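Local coordinates for family 88 glycosyl hydrolase (Bacteroides thetaiotaomicron, PDB 5NOA), which probably hydrolyses unsaturated uronic acid residues from the ends of oligosaccharides derived from plant polysaccharides, at residues H87-K91 / G92-D96; I137-A140 / R141-M144; F295-G298 / L299-V303; A368-R371 / V372-L375. All coordinates share one frame; numbering follows the deposited sequence.

Contact 1: H87-K91 / G92-D96; sequences HNEWK and GAKSD
Lys94 reaches back over the loop to Glu89, five residues earlier, and the two side chains cross at about a right angle. The lysine leaves a backbone whose N-H is held by Asn109 OD1, and from CB its methylenes run out extended. CG passes 3.8 Å from Gly92 O, and a turn about the last torsion (chi4 -61°) swings NZ from CE toward the end of the preceding helix. There the ammonium makes a long, weak hydrogen bond, part of a salt bridge, to Glu89 OE1 at 3.5 Å. Two waters give it firmer support. Water 1 accepts from Lys94 NZ at 2.9 Å and donates to His87 O at 2.7 Å. Water 2, likewise 2.9 Å from Lys94 NZ, lies within hydrogen-bonding distance of Asn88 O and Gly92 O, and it cannot donate fully to every acceptor around it. The positive charge thus lies beside carbonyls at a helix C-terminus, a place where the helix dipole would tend to welcome it. That terminus is a Schellman motif with Glu89, at positive phi, as its C-prime residue. A type I' turn from Asn88 to Lys91 overlaps it, closed by Lys91 N to Asn88 O at 3.1 Å. The stretch leaves helix 75-87 and lies against two others: Lys91 O meets the hydroxyl of Tyr124 on helix 120-130, while Trp90 packs on Leu127 of that helix and sets its ring edge-to-face with His135 on helix 135-149.

Contact 2: I137-A140 / R141-M144; sequences IARA and REVM
Successive turns of helix 135-149 are joined here by an i to i+3 salt bridge, Arg139 to Glu142, with Val143 one residue further on packed against the same arginine. Arg139 NH1 donates to Glu142 OE1 over 3.0 Å at an N-H...O angle of 153°. The bond comes from above the carboxylate plane, and the two flat groups stand 67° apart, so this is a single-point grip. Arg139 gets there by folding at chi2 (66°), which lays its chain back over the next turn; Val143 CG2 then covers one guanidinium face, 3.5 Å from Arg139 NE. Helix 135-149 is one of the helices of the (alpha/alpha)6 barrel expected for the six-hairpin clan of glycosidases. The backbone ladder beneath is regular, as in Val143 N to Arg139 O at 2.9 Å. The guanidinium also serves the preceding loop: NH1 pairs with Asp96 OD1, and NH2 donates to Ala93 O and Ser95 O. A leucine in place of Arg139 would probably leave Glu142 and Asp96 without their charged mate and those two loop carbonyls without their donor. Further round the helix, Ile137 CD1 rests 4.1 Å from Arg141 CD, while Arg141 NE pairs with Glu145.

Contact 3: F295-G298 / L299-V303; sequences FTYG and LQWGV
Leu299 begins the second half of this helical stretch by donating its N-H to Phe295 O at 2.8 Å, and its CG settles 3.2 Å from that same oxygen. Gln300 follows with a longer backbone bond, N to Thr296 O at 3.2 Å. Its side chain folds at chi2 and leads away from the preceding turn, toward Gln314, whose NE2 is hydrogen-bonded to Gln300 OE1. Trp301 carries the aromatic part of the contact. While its N bonds to Tyr297 O at 2.8 Å, its CB lies over one face of the Tyr297 ring, 4.3 Å above the plane and displaced toward the rim. Both residues have CG opposite the backbone N (chi1 172° for Tyr297, -174° for Trp301), which sends the two side chains out side by side in the same direction. The rings meet obliquely, with planes 41° apart, and Tyr297 OH comes within 3.8 Å of Trp301 CD1. Gly302 continues the ladder with N to Gly298 O at 2.9 Å, a meeting of two glycines in which no side chain takes part. The stretch lies on helix 289-304, its touching residues buried, and is packed against three other helices: helix 310-328 on the side of Thr296 and Gln300, helix 358-377 against Tyr297, and helix 226-242, whose Ala237 and Leu240 receive the indole of Trp301.

Contact 4: A368-R371 / V372-L375; sequences ACER and VRYL
Glu370 and Arg373, one helical turn apart, form the close-fitting polar side of this contact, whereas Arg371 and Leu375 meet more loosely on a partly exposed side. In the first pair Arg373 NH1 donates to Glu370 OE1 over 2.9 Å, but the bond is bent to 135° and arrives from above the carboxylate plane. The side chains cross at about a right angle. Glu370 reaches the meeting point by a bend at chi2 (62°), while Arg373 runs extended from CG to NE, passing Cys369 on the way, with NH1 3.8 Å from Cys369 CB. Arg373 NH1 also forms a salt bridge with Glu67 OE1 of helix 56-72. Nearby, Val372 CG2 fits 3.5 Å from Ala368 O as its N bonds to the same carbonyl, and the valine side chain packs on Val33 and Val34 of helix 29-47. On the looser side, contact is mainly hydrocarbon. Leu375 CD1 lies 3.8 Å from Arg371 CG, and Leu375 CD2 rides 4.0 Å above one face of the Arg371 guanidinium, toward its rim. The charged end of Arg371 finds its partner elsewhere, in Glu318 of helix 310-328. A methionine in place of Arg373 would probably leave both Glu370 OE1 and Glu67 without their shared positive charge. The buried Glu370 carboxylate is served at both oxygens, OE1 by Arg373 and OE2 by Asn304 ND2, and an arginine set between two glutamates would be expected to favour their ionised forms.

In the fold
The four contacts form two pairs within one helical domain. Contacts 1 and 2 lie with centres about 10 Å apart and touch where the guanidinium of Arg139, on helix 135-149, meets the loop after helix 75-87. Contacts 3 and 4, also about 10 Å apart between centres, join helices 289-304 and 358-377, where Gln300 packs on Tyr374 and Trp301 on Glu370. Centres of different pairs lie 30 to 33 Å apart, with contact 3 on the opposite side of the chain's centre from contacts 1 and 2. All four follow in series along the chain, and each pair ties neighbouring elements on its own part of the fold, in keeping with a helix-built barrel.

Contact 1: H87-K91 / G92-D96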
loop_
_atom_site.group_PDB
_atom_site.type_symbol
_atom_site.label_atom_id
_atom_site.label_comp_id
_atom_site.label_asym_id
_atom_site.label_seq_id
_atom_site.Cartn_x
_atom_site.Cartn_y
_atom_site.Cartn_z
ATOM N N HIS A 87 -3.806 7.933 -20.504
ATOM C CA HIS A 87 -4.329 9.248 -20.179
ATOM C C HIS A 87 -3.218 10.109 -19.542
ATOM O O HIS A 87 -3.085 11.302 -19.831
ATOM C CB HIS A 87 -5.478 9.131 -19.200
ATOM C CG HIS A 87 -5.997 10.434 -18.705
ATOM N ND1 HIS A 87 -6.793 11.254 -19.475
ATOM C CD2 HIS A 87 -5.865 11.050 -17.514
ATOM C CE1 HIS A 87 -7.119 12.327 -18.768
ATOM N NE2 HIS A 87 -6.555 12.229 -17.577
ATOM N N ASN A 88 -2.379 9.487 -18.716
ATOM C CA ASN A 88 -1.296 10.138 -17.991
ATOM C C ASN A 88 0.043 10.108 -18.727
ATOM O O ASN A 88 1.050 10.508 -18.168
ATOM C CB ASN A 88 -1.219 9.563 -16.583
ATOM C CG ASN A 88 -2.383 10.026 -15.739
ATOM O OD1 ASN A 88 -2.516 11.214 -15.485
ATOM N ND2 ASN A 88 -3.258 9.108 -15.344
ATOM N N GLU A 89 0.017 9.662 -19.988
ATOM C CA GLU A 89 1.156 9.638 -20.874
ATOM C C GLU A 89 2.335 8.829 -20.301
ATOM O O GLU A 89 3.479 9.118 -20.579
ATOM C CB GLU A 89 1.624 11.068 -21.231
ATOM C CG GLU A 89 0.563 12.005 -21.780
ATOM C CD GLU A 89 1.113 13.391 -22.133
ATOM O OE1 GLU A 89 0.495 14.394 -21.740
ATOM O OE2 GLU A 89 2.160 13.497 -22.822
ATOM N N TRP A 90 2.022 7.830 -19.476
ATOM C CA TRP A 90 3.080 7.000 -18.916
ATOM C C TRP A 90 4.070 7.819 -18.061
ATOM O O TRP A 90 5.251 7.494 -17.983
ATOM C CB TRP A 90 3.796 6.139 -19.990
ATOM C CG TRP A 90 2.802 5.345 -20.776
ATOM C CD1 TRP A 90 2.133 5.739 -21.898
ATOM C CD2 TRP A 90 2.339 4.031 -20.486
ATOM N NE1 TRP A 90 1.282 4.758 -22.313
ATOM C CE2 TRP A 90 1.402 3.678 -21.478
ATOM C CE3 TRP A 90 2.651 3.090 -19.493
ATOM C CZ2 TRP A 90 0.759 2.429 -21.499
ATOM C CZ3 TRP A 90 2.019 1.866 -19.536
ATOM C CH2 TRP A 90 1.087 1.544 -20.518
ATOM N N LYS A 91 3.554 8.886 -17.437
ATOM C CA LYS A 91 4.339 9.777 -16.579
ATOM C C LYS A 91 3.636 9.976 -15.257
ATOM O O LYS A 91 2.414 9.749 -15.145
ATOM C CB LYS A 91 4.535 11.151 -17.248
ATOM C CG LYS A 91 5.337 11.138 -18.526
ATOM C CD LYS A 91 5.427 12.524 -19.147
ATOM C CE LYS A 91 6.249 12.459 -20.403
ATOM N NZ LYS A 91 6.380 13.811 -20.967
ATOM N N GLY A 92 4.398 10.408 -14.265
ATOM C CA GLY A 92 3.862 10.993 -13.042
ATOM C C GLY A 92 3.771 12.490 -13.247
ATOM O O GLY A 92 3.189 12.965 -14.213
ATOM N N ALA A 93 4.363 13.262 -12.341
ATOM C CA ALA A 93 4.449 14.717 -12.552
ATOM C C ALA A 93 5.242 14.996 -13.833
ATOM O O ALA A 93 6.173 14.283 -14.145
ATOM C CB ALA A 93 5.080 15.328 -11.329
ATOM N N LYS A 94 4.862 16.023 -14.590
ATOM C CA LYS A 94 5.321 16.175 -15.972
ATOM C C LYS A 94 6.532 17.053 -16.213
ATOM O O LYS A 94 7.020 17.096 -17.340
ATOM C CB LYS A 94 4.143 16.630 -16.853
ATOM C CG LYS A 94 2.958 15.688 -16.858
ATOM C CD LYS A 94 1.792 16.284 -17.619
ATOM C CE LYS A 94 0.492 15.431 -17.659
ATOM N NZ LYS A 94 0.727 14.179 -18.297
ATOM N N SER A 95 7.030 17.778 -15.199
ATOM C CA SER A 95 8.076 18.774 -15.483
ATOM C C SER A 95 9.335 18.129 -16.043
ATOM O O SER A 95 9.804 17.121 -15.527
ATOM C CB SER A 95 8.468 19.482 -14.218
ATOM O OG SER A 95 9.605 20.291 -14.427
ATOM N N ASP A 96 9.929 18.780 -17.047
ATOM C CA ASP A 96 11.267 18.426 -17.556
ATOM C C ASP A 96 12.398 19.335 -17.020
ATOM O O ASP A 96 13.574 19.212 -17.451
ATOM C CB ASP A 96 11.257 18.387 -19.082
ATOM C CG ASP A 96 10.515 17.164 -19.626
ATOM O OD1 ASP A 96 10.502 16.115 -18.979
ATOM O OD2 ASP A 96 9.941 17.244 -20.729
HETATM O O HOH W 1 -1.979 13.586 -18.972
HETATM O O HOH W 2 1.175 12.478 -16.009
#

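Contact 2: I137-A140 / R141-M144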
loop_
_atom_site.group_PDB
_atom_site.type_symbol
_atom_site.label_atom_id
_atom_site.label_comp_id
_atom_site.label_asym_id
_atom_site.label_seq_id
_atom_site.Cartn_x
_atom_site.Cartn_y
_atom_site.Cartn_z
ATOM N N ILE A 137 8.021 2.600 -19.577
ATOM C CA ILE A 137 8.857 2.800 -18.410
ATOM C C ILE A 137 9.934 3.871 -18.613
ATOM O O ILE A 137 10.783 4.084 -17.756
ATOM C CB ILE A 137 9.485 1.496 -17.901
ATOM C CG1 ILE A 137 10.378 0.857 -18.944
ATOM C CG2 ILE A 137 8.393 0.562 -17.414
ATOM C CD1 ILE A 137 11.194 -0.277 -18.394
ATOM N N ALA A 138 9.886 4.582 -19.734
ATOM C CA ALA A 138 10.909 5.602 -20.016
ATOM C C ALA A 138 10.951 6.666 -18.927
ATOM O O ALA A 138 12.027 7.018 -18.433
ATOM C CB ALA A 138 10.668 6.189 -21.397
ATOM N N ARG A 139 9.785 7.210 -18.611
ATOM C CA ARG A 139 9.734 8.243 -17.599
ATOM C C ARG A 139 10.119 7.668 -16.236
ATOM O O ARG A 139 10.851 8.307 -15.479
ATOM C CB ARG A 139 8.393 8.940 -17.543
ATOM C CG ARG A 139 8.331 10.028 -16.481
ATOM C CD ARG A 139 9.224 11.173 -16.776
ATOM N NE ARG A 139 8.843 12.307 -15.969
ATOM C CZ ARG A 139 9.310 13.543 -16.105
ATOM N NH1 ARG A 139 10.285 13.822 -16.953
ATOM N NH2 ARG A 139 8.815 14.532 -15.384
ATOM N N ALA A 140 9.596 6.480 -15.886
ATOM C CA ALA A 140 9.931 5.885 -14.599
ATOM C C ALA A 140 11.445 5.782 -14.428
ATOM O O ALA A 140 12.010 6.132 -13.400
ATOM C CB ALA A 140 9.303 4.528 -14.476
ATOM N N ARG A 141 12.103 5.277 -15.478
ATOM C CA ARG A 141 13.545 5.120 -15.409
ATOM C C ARG A 141 14.273 6.471 -15.355
ATOM O O ARG A 141 15.215 6.638 -14.592
ATOM C CB ARG A 141 14.070 4.325 -16.613
ATOM C CG ARG A 141 13.780 2.823 -16.571
ATOM C CD ARG A 141 14.482 2.068 -17.696
ATOM N NE ARG A 141 15.882 2.409 -17.563
ATOM C CZ ARG A 141 16.771 2.487 -18.535
ATOM N NH1 ARG A 141 16.478 2.082 -19.770
ATOM N NH2 ARG A 141 17.969 2.986 -18.276
ATOM N N GLU A 142 13.834 7.437 -16.153
ATOM C CA GLU A 142 14.476 8.751 -16.178
ATOM C C GLU A 142 14.432 9.362 -14.780
ATOM O O GLU A 142 15.422 9.840 -14.261
ATOM C CB GLU A 142 13.758 9.677 -17.168
ATOM C CG GLU A 142 14.342 11.083 -17.179
ATOM C CD GLU A 142 13.488 12.123 -17.901
ATOM O OE1 GLU A 142 12.262 11.926 -18.143
ATOM O OE2 GLU A 142 14.080 13.197 -18.208
ATOM N N VAL A 143 13.258 9.321 -14.165
ATOM C CA VAL A 143 13.072 9.933 -12.871
ATOM C C VAL A 143 13.835 9.195 -11.804
ATOM O O VAL A 143 14.582 9.825 -11.022
ATOM C CB VAL A 143 11.565 9.995 -12.536
ATOM C CG1 VAL A 143 11.344 10.377 -11.091
ATOM C CG2 VAL A 143 10.857 10.972 -13.470
ATOM N N MET A 144 13.671 7.872 -11.727
ATOM C CA MET A 144 14.324 7.174 -10.619
ATOM C C MET A 144 15.844 7.150 -10.746
ATOM O O MET A 144 16.553 7.258 -9.758
ATOM C CB MET A 144 13.783 5.745 -10.463
ATOM C CG MET A 144 12.284 5.630 -10.198
ATOM S SD MET A 144 11.581 6.818 -9.011
ATOM C CE MET A 144 12.455 6.398 -7.507
#

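Contact 3: F295-G298 / L299-V303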
loop_
_atom_site.group_PDB
_atom_site.type_symbol
_atom_site.label_atom_id
_atom_site.label_comp_id
_atom_site.label_asym_id
_atom_site.label_seq_id
_atom_site.Cartn_x
_atom_site.Cartn_y
_atom_site.Cartn_z
ATOM N N PHE A 295 -3.355 -4.251 6.262
ATOM C CA PHE A 295 -2.837 -5.251 7.188
ATOM C C PHE A 295 -3.291 -6.654 6.803
ATOM O O PHE A 295 -2.528 -7.609 6.952
ATOM C CB PHE A 295 -3.259 -4.955 8.626
ATOM C CG PHE A 295 -2.715 -3.662 9.197
ATOM C CD1 PHE A 295 -1.403 -3.263 9.012
ATOM C CD2 PHE A 295 -3.512 -2.891 10.010
ATOM C CE1 PHE A 295 -0.913 -2.103 9.587
ATOM C CE2 PHE A 295 -3.028 -1.728 10.574
ATOM C CZ PHE A 295 -1.729 -1.322 10.363
ATOM N N THR A 296 -4.531 -6.787 6.354
ATOM C CA THR A 296 -5.067 -8.076 5.982
ATOM C C THR A 296 -4.325 -8.605 4.768
ATOM O O THR A 296 -4.026 -9.800 4.704
ATOM C CB THR A 296 -6.555 -7.972 5.729
ATOM O OG1 THR A 296 -7.193 -7.426 6.874
ATOM C CG2 THR A 296 -7.232 -9.272 5.437
ATOM N N TYR A 297 -3.978 -7.732 3.821
ATOM C CA TYR A 297 -3.085 -8.106 2.730
ATOM C C TYR A 297 -1.723 -8.510 3.220
ATOM O O TYR A 297 -1.206 -9.582 2.901
ATOM C CB TYR A 297 -2.908 -6.954 1.717
ATOM C CG TYR A 297 -1.848 -7.241 0.684
ATOM C CD1 TYR A 297 -2.015 -8.246 -0.245
ATOM C CD2 TYR A 297 -0.655 -6.531 0.670
ATOM C CE1 TYR A 297 -1.054 -8.509 -1.192
ATOM C CE2 TYR A 297 0.329 -6.813 -0.276
ATOM C CZ TYR A 297 0.128 -7.826 -1.207
ATOM O OH TYR A 297 1.080 -8.116 -2.170
ATOM N N GLY A 298 -1.067 -7.628 3.983
ATOM C CA GLY A 298 0.346 -7.872 4.327
ATOM C C GLY A 298 0.518 -9.100 5.204
ATOM O O GLY A 298 1.448 -9.876 5.011
ATOM N N LEU A 299 -0.390 -9.265 6.181
ATOM C CA LEU A 299 -0.296 -10.422 7.068
ATOM C C LEU A 299 -0.594 -11.704 6.291
ATOM O O LEU A 299 0.124 -12.696 6.442
ATOM C CB LEU A 299 -1.208 -10.306 8.258
ATOM C CG LEU A 299 -0.884 -9.182 9.245
ATOM C CD1 LEU A 299 -1.937 -9.115 10.322
ATOM C CD2 LEU A 299 0.475 -9.338 9.856
ATOM N N GLN A 300 -1.642 -11.718 5.476
ATOM C CA GLN A 300 -1.924 -12.946 4.731
ATOM C C GLN A 300 -0.814 -13.234 3.746
ATOM O O GLN A 300 -0.437 -14.394 3.539
ATOM C CB GLN A 300 -3.255 -12.862 4.022
ATOM C CG GLN A 300 -3.647 -14.205 3.347
ATOM C CD GLN A 300 -4.002 -15.281 4.378
ATOM O OE1 GLN A 300 -5.112 -15.295 4.887
ATOM N NE2 GLN A 300 -3.051 -16.136 4.730
ATOM N N TRP A 301 -0.279 -12.182 3.100
ATOM C CA TRP A 301 0.803 -12.385 2.154
ATOM C C TRP A 301 1.988 -12.988 2.869
ATOM O O TRP A 301 2.630 -13.951 2.402
ATOM C CB TRP A 301 1.199 -11.073 1.433
ATOM C CG TRP A 301 2.198 -11.333 0.375
ATOM C CD1 TRP A 301 1.920 -11.629 -0.936
ATOM C CD2 TRP A 301 3.623 -11.424 0.511
ATOM N NE1 TRP A 301 3.075 -11.885 -1.615
ATOM C CE2 TRP A 301 4.133 -11.814 -0.754
ATOM C CE3 TRP A 301 4.524 -11.241 1.566
ATOM C CZ2 TRP A 301 5.487 -12.050 -0.978
ATOM C CZ3 TRP A 301 5.895 -11.491 1.326
ATOM C CH2 TRP A 301 6.340 -11.871 0.057
ATOM N N GLY A 302 2.326 -12.454 4.030
ATOM C CA GLY A 302 3.484 -12.981 4.773
ATOM C C GLY A 302 3.329 -14.412 5.230
ATOM O O GLY A 302 4.320 -15.179 5.238
ATOM N N VAL A 303 2.102 -14.779 5.606
ATOM C CA VAL A 303 1.795 -16.199 5.930
ATOM C C VAL A 303 1.909 -17.046 4.654
ATOM O O VAL A 303 2.569 -18.107 4.681
ATOM C CB VAL A 303 0.389 -16.299 6.543
ATOM C CG1 VAL A 303 -0.126 -17.735 6.585
ATOM C CG2 VAL A 303 0.398 -15.711 7.945
#

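Contact 4: A368-R371 / V372-L375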
loop_
_atom_site.group_PDB
_atom_site.type_symbol
_atom_site.label_atom_id
_atom_site.label_comp_id
_atom_site.label_asym_id
_atom_site.label_seq_id
_atom_site.Cartn_x
_atom_site.Cartn_y
_atom_site.Cartn_z
ATOM N N ALA A 368 -8.424 -8.929 -0.535
ATOM C CA ALA A 368 -9.291 -9.975 -1.087
ATOM C C ALA A 368 -8.533 -10.924 -1.996
ATOM O O ALA A 368 -8.732 -12.147 -1.942
ATOM C CB ALA A 368 -10.460 -9.348 -1.811
ATOM N N CYS A 369 -7.660 -10.381 -2.845
ATOM C CA CYS A 369 -6.924 -11.234 -3.753
ATOM C C CYS A 369 -6.043 -12.199 -2.965
ATOM O O CYS A 369 -5.916 -13.381 -3.334
ATOM C CB CYS A 369 -6.104 -10.412 -4.722
ATOM S SG CYS A 369 -7.067 -9.539 -5.994
ATOM N N GLU A 370 -5.364 -11.687 -1.955
ATOM C CA GLU A 370 -4.485 -12.542 -1.169
ATOM C C GLU A 370 -5.276 -13.595 -0.395
ATOM O O GLU A 370 -4.784 -14.714 -0.214
ATOM C CB GLU A 370 -3.577 -11.725 -0.259
ATOM C CG GLU A 370 -2.368 -12.498 0.212
ATOM C CD GLU A 370 -1.441 -12.957 -0.908
ATOM O OE1 GLU A 370 -1.353 -12.316 -1.998
ATOM O OE2 GLU A 370 -0.789 -13.985 -0.718
ATOM N N ARG A 371 -6.492 -13.257 0.007
ATOM C CA ARG A 371 -7.346 -14.253 0.632
ATOM C C ARG A 371 -7.697 -15.385 -0.307
ATOM O O ARG A 371 -7.704 -16.542 0.103
ATOM C CB ARG A 371 -8.628 -13.617 1.155
ATOM C CG ARG A 371 -9.487 -14.651 1.852
ATOM C CD ARG A 371 -10.487 -14.068 2.757
ATOM N NE ARG A 371 -11.162 -15.084 3.550
ATOM C CZ ARG A 371 -10.679 -15.649 4.656
ATOM N NH1 ARG A 371 -9.522 -15.330 5.170
ATOM N NH2 ARG A 371 -11.411 -16.558 5.272
ATOM N N VAL A 372 -8.012 -15.071 -1.564
ATOM C CA VAL A 372 -8.272 -16.133 -2.541
ATOM C C VAL A 372 -7.091 -17.080 -2.630
ATOM O O VAL A 372 -7.269 -18.307 -2.642
ATOM C CB VAL A 372 -8.618 -15.542 -3.918
ATOM C CG1 VAL A 372 -8.660 -16.628 -4.992
ATOM C CG2 VAL A 372 -9.922 -14.812 -3.870
ATOM N N ARG A 373 -5.888 -16.520 -2.688
ATOM C CA ARG A 373 -4.684 -17.351 -2.742
ATOM C C ARG A 373 -4.545 -18.282 -1.533
ATOM O O ARG A 373 -4.227 -19.472 -1.659
ATOM C CB ARG A 373 -3.433 -16.508 -2.965
ATOM C CG ARG A 373 -3.495 -15.706 -4.276
ATOM C CD ARG A 373 -2.239 -14.910 -4.515
ATOM N NE ARG A 373 -2.355 -14.027 -5.700
ATOM C CZ ARG A 373 -2.559 -12.715 -5.666
ATOM N NH1 ARG A 373 -2.687 -11.995 -4.526
ATOM N NH2 ARG A 373 -2.615 -12.075 -6.836
ATOM N N TYR A 374 -4.827 -17.761 -0.346
ATOM C CA TYR A 374 -4.847 -18.594 0.866
ATOM C C TYR A 374 -5.917 -19.692 0.782
ATOM O O TYR A 374 -5.629 -20.876 1.023
ATOM C CB TYR A 374 -5.094 -17.703 2.093
ATOM C CG TYR A 374 -5.476 -18.495 3.303
ATOM C CD1 TYR A 374 -4.566 -19.349 3.898
ATOM C CD2 TYR A 374 -6.734 -18.391 3.838
ATOM C CE1 TYR A 374 -4.911 -20.101 4.998
ATOM C CE2 TYR A 374 -7.082 -19.129 4.948
ATOM C CZ TYR A 374 -6.170 -19.986 5.519
ATOM O OH TYR A 374 -6.560 -20.738 6.625
ATOM N N LEU A 375 -7.152 -19.324 0.453
ATOM C CA LEU A 375 -8.226 -20.299 0.436
ATOM C C LEU A 375 -7.984 -21.404 -0.580
ATOM O O LEU A 375 -8.344 -22.547 -0.329
ATOM C CB LEU A 375 -9.565 -19.619 0.210
ATOM C CG LEU A 375 -10.023 -18.699 1.329
ATOM C CD1 LEU A 375 -11.208 -17.897 0.842
ATOM C CD2 LEU A 375 -10.333 -19.446 2.626
#